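Local coordinates for protein methylenetetrahydrofolate--tRNA-(uracil-5-)-methyltransferase TrmFO (Thermus thermophilus, PDB 3G5S) that probably methylates uridine 54 of tRNAs at carbon 5, giving 5-methyluridine, using FAD and methylenetetrahydrofolate, at residues 194-199 with 240-245; 272-277 with 288-293. All coordinates share one frame; numbering follows the deposited sequence.

Contact 1: residues 194-199 with 240-245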
# COMPACT_ATOMS: atom_id res chain seq x y z
N GLU A 194 23.13 26.37 8.61
CA GLU A 194 22.13 27.26 8.00
C GLU A 194 21.06 26.49 7.24
O GLU A 194 19.88 26.83 7.29
CB GLU A 194 22.79 28.30 7.08
CG GLU A 194 21.81 29.02 6.14
CD GLU A 194 20.72 29.82 6.86
OE1 GLU A 194 20.85 30.06 8.08
OE2 GLU A 194 19.74 30.21 6.19
N GLU A 195 21.46 25.43 6.53
CA GLU A 195 20.48 24.61 5.83
C GLU A 195 19.55 23.92 6.82
O GLU A 195 18.35 23.81 6.59
CB GLU A 195 21.17 23.60 4.93
CG GLU A 195 21.83 24.26 3.73
CD GLU A 195 22.75 23.34 2.95
OE1 GLU A 195 23.38 22.45 3.56
OE2 GLU A 195 22.86 23.53 1.72
N TYR A 196 20.11 23.44 7.93
CA TYR A 196 19.29 22.84 8.97
C TYR A 196 18.30 23.86 9.54
O TYR A 196 17.13 23.57 9.72
CB TYR A 196 20.14 22.24 10.09
CG TYR A 196 19.28 21.81 11.25
CD1 TYR A 196 18.50 20.66 11.16
CD2 TYR A 196 19.23 22.55 12.42
CE1 TYR A 196 17.70 20.27 12.21
CE2 TYR A 196 18.43 22.16 13.48
CZ TYR A 196 17.66 21.02 13.37
OH TYR A 196 16.86 20.61 14.40
N ARG A 197 18.78 25.06 9.83
CA ARG A 197 17.91 26.09 10.38
C ARG A 197 16.72 26.41 9.47
O ARG A 197 15.59 26.52 9.94
CB ARG A 197 18.71 27.35 10.74
CG ARG A 197 19.84 27.09 11.76
CD ARG A 197 20.39 28.39 12.37
NE ARG A 197 19.67 28.79 13.57
CZ ARG A 197 20.13 28.65 14.81
NH1 ARG A 197 21.33 28.11 15.02
NH2 ARG A 197 19.40 29.04 15.84
N ARG A 198 16.97 26.55 8.17
CA ARG A 198 15.89 26.79 7.19
C ARG A 198 14.88 25.64 7.22
O ARG A 198 13.67 25.87 7.24
CB ARG A 198 16.46 26.97 5.77
CG ARG A 198 15.40 27.18 4.66
CD ARG A 198 15.97 27.00 3.24
NE ARG A 198 14.95 27.19 2.20
CZ ARG A 198 14.99 26.63 0.99
NH1 ARG A 198 15.99 25.82 0.67
NH2 ARG A 198 14.02 26.85 0.12
N PHE A 199 15.40 24.42 7.21
CA PHE A 199 14.57 23.22 7.19
C PHE A 199 13.73 23.10 8.46
O PHE A 199 12.52 22.87 8.41
CB PHE A 199 15.47 22.00 7.01
CG PHE A 199 14.74 20.71 6.83
CD1 PHE A 199 14.08 20.43 5.64
CD2 PHE A 199 14.73 19.76 7.82
CE1 PHE A 199 13.41 19.23 5.46
CE2 PHE A 199 14.06 18.56 7.65
CZ PHE A 199 13.41 18.30 6.47
N GLY A 240 18.06 13.18 17.00
CA GLY A 240 17.27 12.11 16.42
C GLY A 240 17.65 11.76 14.99
O GLY A 240 18.80 11.43 14.73
N PRO A 241 16.70 11.86 14.06
CA PRO A 241 16.92 11.25 12.74
C PRO A 241 17.94 12.00 11.90
O PRO A 241 18.39 11.44 10.91
CB PRO A 241 15.54 11.32 12.09
CG PRO A 241 14.88 12.47 12.77
CD PRO A 241 15.32 12.37 14.19
N MSE A 242 18.30 13.22 12.28
CA MSE A 242 19.26 14.00 11.51
C MSE A 242 20.65 13.99 12.14
O MSE A 242 21.54 14.72 11.70
CB MSE A 242 18.74 15.42 11.28
CG MSE A 242 17.41 15.46 10.53
SE MSE A 242 16.75 17.22 10.09
CE MSE A 242 18.06 17.69 8.74
N LYS A 243 20.85 13.15 13.15
CA LYS A 243 22.15 13.08 13.82
C LYS A 243 23.26 12.61 12.87
O LYS A 243 23.04 11.73 12.05
CB LYS A 243 22.08 12.18 15.05
CG LYS A 243 21.91 10.71 14.73
CD LYS A 243 21.60 9.94 16.01
CE LYS A 243 21.40 8.47 15.74
NZ LYS A 243 21.06 7.72 16.98
N PRO A 244 24.46 13.19 13.00
CA PRO A 244 25.58 12.83 12.12
C PRO A 244 26.54 11.83 12.75
O PRO A 244 27.62 11.59 12.20
CB PRO A 244 26.28 14.17 11.94
CG PRO A 244 26.15 14.81 13.29
CD PRO A 244 24.77 14.40 13.79
N VAL A 245 26.15 11.26 13.88
CA VAL A 245 27.00 10.37 14.67
C VAL A 245 27.62 9.25 13.83
O VAL A 245 26.92 8.50 13.16
CB VAL A 245 26.22 9.74 15.83
CG1 VAL A 245 27.13 8.85 16.65
CG2 VAL A 245 25.60 10.82 16.70

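Contact 2: residues 272-277 with 288-293. With GSH (glutathione), chain C.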
# COMPACT_ATOMS: atom_id res chain seq x y z
N TRP A 272 13.81 4.62 -2.28
CA TRP A 272 14.58 4.90 -1.08
C TRP A 272 13.79 5.78 -0.13
O TRP A 272 13.28 6.84 -0.52
CB TRP A 272 15.92 5.56 -1.44
CG TRP A 272 16.86 4.60 -2.12
CD1 TRP A 272 16.66 3.95 -3.31
CD2 TRP A 272 18.14 4.17 -1.64
NE1 TRP A 272 17.74 3.14 -3.59
CE2 TRP A 272 18.66 3.26 -2.59
CE3 TRP A 272 18.90 4.46 -0.50
CZ2 TRP A 272 19.90 2.64 -2.43
CZ3 TRP A 272 20.12 3.85 -0.35
CH2 TRP A 272 20.61 2.96 -1.30
N SER A 273 13.68 5.35 1.13
CA SER A 273 12.92 6.12 2.11
C SER A 273 13.83 7.03 2.92
O SER A 273 15.01 6.74 3.12
CB SER A 273 12.14 5.21 3.05
OG SER A 273 13.01 4.52 3.92
N LEU A 274 13.26 8.13 3.40
CA LEU A 274 13.95 9.00 4.35
C LEU A 274 13.85 8.40 5.75
O LEU A 274 12.76 8.27 6.30
CB LEU A 274 13.33 10.40 4.35
CG LEU A 274 13.74 11.33 3.22
CD1 LEU A 274 13.28 10.82 1.86
CD2 LEU A 274 13.20 12.72 3.47
N VAL A 275 14.99 8.04 6.32
CA VAL A 275 15.01 7.29 7.57
C VAL A 275 14.61 8.17 8.74
O VAL A 275 15.19 9.23 8.96
CB VAL A 275 16.41 6.69 7.81
CG1 VAL A 275 16.46 5.98 9.16
CG2 VAL A 275 16.78 5.73 6.68
N GLY A 276 13.60 7.74 9.50
CA GLY A 276 13.19 8.48 10.67
C GLY A 276 12.33 9.70 10.38
O GLY A 276 12.19 10.57 11.23
N PHE A 277 11.76 9.75 9.17
CA PHE A 277 10.94 10.88 8.76
C PHE A 277 9.44 10.57 8.71
O PHE A 277 8.71 11.09 7.87
CB PHE A 277 11.46 11.49 7.45
CG PHE A 277 12.51 12.54 7.69
CD1 PHE A 277 13.80 12.18 8.04
CD2 PHE A 277 12.19 13.88 7.64
CE1 PHE A 277 14.76 13.15 8.30
CE2 PHE A 277 13.14 14.85 7.90
CZ PHE A 277 14.43 14.49 8.23
N ARG A 288 7.52 20.08 -0.68
CA ARG A 288 8.24 21.33 -0.51
C ARG A 288 9.41 21.18 0.46
O ARG A 288 10.52 21.67 0.21
CB ARG A 288 7.29 22.43 -0.03
CG ARG A 288 7.92 23.79 0.05
CD ARG A 288 6.86 24.86 0.26
NE ARG A 288 6.10 24.64 1.48
CZ ARG A 288 6.45 25.09 2.68
NH1 ARG A 288 7.57 25.79 2.83
NH2 ARG A 288 5.68 24.84 3.73
N LEU A 289 9.16 20.49 1.56
CA LEU A 289 10.18 20.28 2.58
C LEU A 289 11.29 19.36 2.09
O LEU A 289 12.48 19.65 2.26
CB LEU A 289 9.54 19.72 3.85
CG LEU A 289 8.97 20.74 4.84
CD1 LEU A 289 10.07 21.20 5.78
CD2 LEU A 289 8.35 21.93 4.13
N ILE A 290 10.91 18.25 1.47
CA ILE A 290 11.89 17.29 0.98
C ILE A 290 12.86 17.95 0.00
O ILE A 290 14.06 17.68 0.01
CB ILE A 290 11.21 16.06 0.33
CG1 ILE A 290 10.56 15.18 1.40
CG2 ILE A 290 12.22 15.26 -0.48
CD1 ILE A 290 9.53 14.23 0.86
N GLN A 291 12.34 18.84 -0.83
CA GLN A 291 13.19 19.42 -1.86
C GLN A 291 14.14 20.51 -1.32
O GLN A 291 14.93 21.06 -2.06
CB GLN A 291 12.36 19.86 -3.06
CG GLN A 291 11.70 18.65 -3.76
CD GLN A 291 11.04 19.00 -5.08
OE1 GLN A 291 10.63 20.14 -5.31
NE2 GLN A 291 10.91 18.00 -5.96
N MSE A 292 14.06 20.76 -0.01
CA MSE A 292 15.04 21.61 0.68
C MSE A 292 16.27 20.82 1.14
O MSE A 292 17.24 21.41 1.59
CB MSE A 292 14.41 22.27 1.90
CG MSE A 292 13.27 23.21 1.58
SE MSE A 292 12.58 24.03 3.19
CE MSE A 292 11.18 25.11 2.36
N ILE A 293 16.22 19.50 1.04
CA ILE A 293 17.32 18.66 1.50
C ILE A 293 18.34 18.52 0.38
O ILE A 293 17.98 18.16 -0.73
CB ILE A 293 16.80 17.26 1.90
CG1 ILE A 293 15.80 17.39 3.05
CG2 ILE A 293 17.96 16.34 2.26
CD1 ILE A 293 14.98 16.12 3.29
N1 GSH C . 4.71 0.56 11.64
CA1 GSH C . 5.60 -0.53 11.97
C1 GSH C . 5.56 -0.91 13.45
O11 GSH C . 4.62 -0.29 14.27
O12 GSH C . 6.11 -1.89 13.81
CB1 GSH C . 7.02 -0.36 11.45
CG1 GSH C . 7.98 0.48 12.28
CD1 GSH C . 7.75 1.98 12.37
OE1 GSH C . 6.74 2.50 12.00
N2 GSH C . 8.82 2.77 12.92
CA2 GSH C . 8.73 4.20 12.94
C2 GSH C . 9.62 4.85 11.89
O2 GSH C . 10.77 5.05 12.12
CB2 GSH C . 9.06 4.65 14.35
SG2 GSH C . 8.80 6.39 14.73
N3 GSH C . 8.96 5.62 10.85
CA3 GSH C . 9.75 6.41 9.94
C3 GSH C . 10.48 5.59 8.88
O31 GSH C . 11.55 5.90 8.46
O32 GSH C . 9.96 4.33 8.63

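Contact 1: residues 194-199 with 240-245
Selenomethionine Met242 reaches from a loop to helix 193-205 and sets its selenium and terminal methyl into the cleft formed by the rings of Tyr196 and Phe199. Its SE lies 3.8 Å from CE1 of Tyr196 and stays in the plane of that ring, 88° off the normal, so the selenium meets the rim of the phenol and not its pi face. Its approach to Phe199 is oblique: SE is 3.9 Å from CE2 of that ring and 4.9 Å from its centroid. The methyl carbon continues along the same two rings, with CE of Met242 3.9 Å from CD1 of Tyr196 and 4.0 Å from CD2 of Phe199. Both rings thus touch the same two atoms, and all three residues are buried. The methionine chain runs out extended through chi2 (-176°) and then bends at chi3 (70°), a turn that brings CE alongside the aromatic carbons. Tyr196 and Phe199 are three positions, a little under one turn, apart; the spacing puts both on the same side of the helix, and CG anti to the backbone nitrogen in each directs the ring.

Further out, the Tyr196 hydroxyl is hydrogen-bonded to the carbonyl O of Tyr234, and the two tyrosine rings meet edge to face. Leu237, on helix 236-239, touches both Tyr196 and Met242. The loop leaves that helix through a type I turn from Gly240 to Lys243, closed by a hydrogen bond from Lys243 N to Gly240 O (3.1 Å), and backbone hydrogen bonding between Met242 and Val259 ties it to strand 258-264. The result is a pair of Met-aromatic contacts, here made by selenium, joining helix 193-205 to the loop that leads into the antiparallel sheet of this MnmG-family protein.

Contact 2: residues 272-277 with 288-293
Strand 271-274 of the six-stranded antiparallel sheet packs here against the C-terminal end of helix 283-290 and the type I turn that follows it, through a small apolar cluster of Leu274, Ile290 and Ile293. One methyl of the leucine, CD2, makes both contacts. It meets CD1 of Ile293 tip to tip at 3.8 Å, and lies 4.2 Å from CG1 of Ile290, whose side chain runs slantwise to it. Ile293 turns its longer branch to the leucine because CG1 stands anti to its carbonyl carbon (chi1 -61°). CD2 of Leu274 also sits above one face of the Phe277 ring, toward its rim, while Val275 O lies at the ring's edge, in its plane. Leu262 of the neighbouring strand 258-264 touches Leu274, and Cys189 and Met191 of strand 187-191, one strand further on, touch Ile293. After the strand, a type II turn from Leu274 to Phe277, with a weak closing bond, places Gly276 at positive phi (78°) and brings the backbone into the glutathione pocket: Gly276 N donates a hydrogen bond to carboxylate oxygen O31 of glutathione at 2.9 Å, with an N-H...O angle of 152°.

Both contacts are buried, apolar at their interfaces and set on the same side of the chain's centre, with contact 1 further out at about 29 Å against 19 Å, measured between centres. Selenium, a methyl and two aromatic rings make contact 1, whereas contact 2 relies on aliphatic branches and, in the turn after its strand, binds glutathione through the amide of Gly276. Their centres lie 11 Å apart and the two adjoin: Phe199 CZ of contact 1 packs 3.7 Å from Phe277 CE2 of contact 2, and Pro241 CB comes 3.5 Å from Gly276 O. Helix 193-205 is therefore shared ground, since its Phe199 touches both Met242 and Phe277.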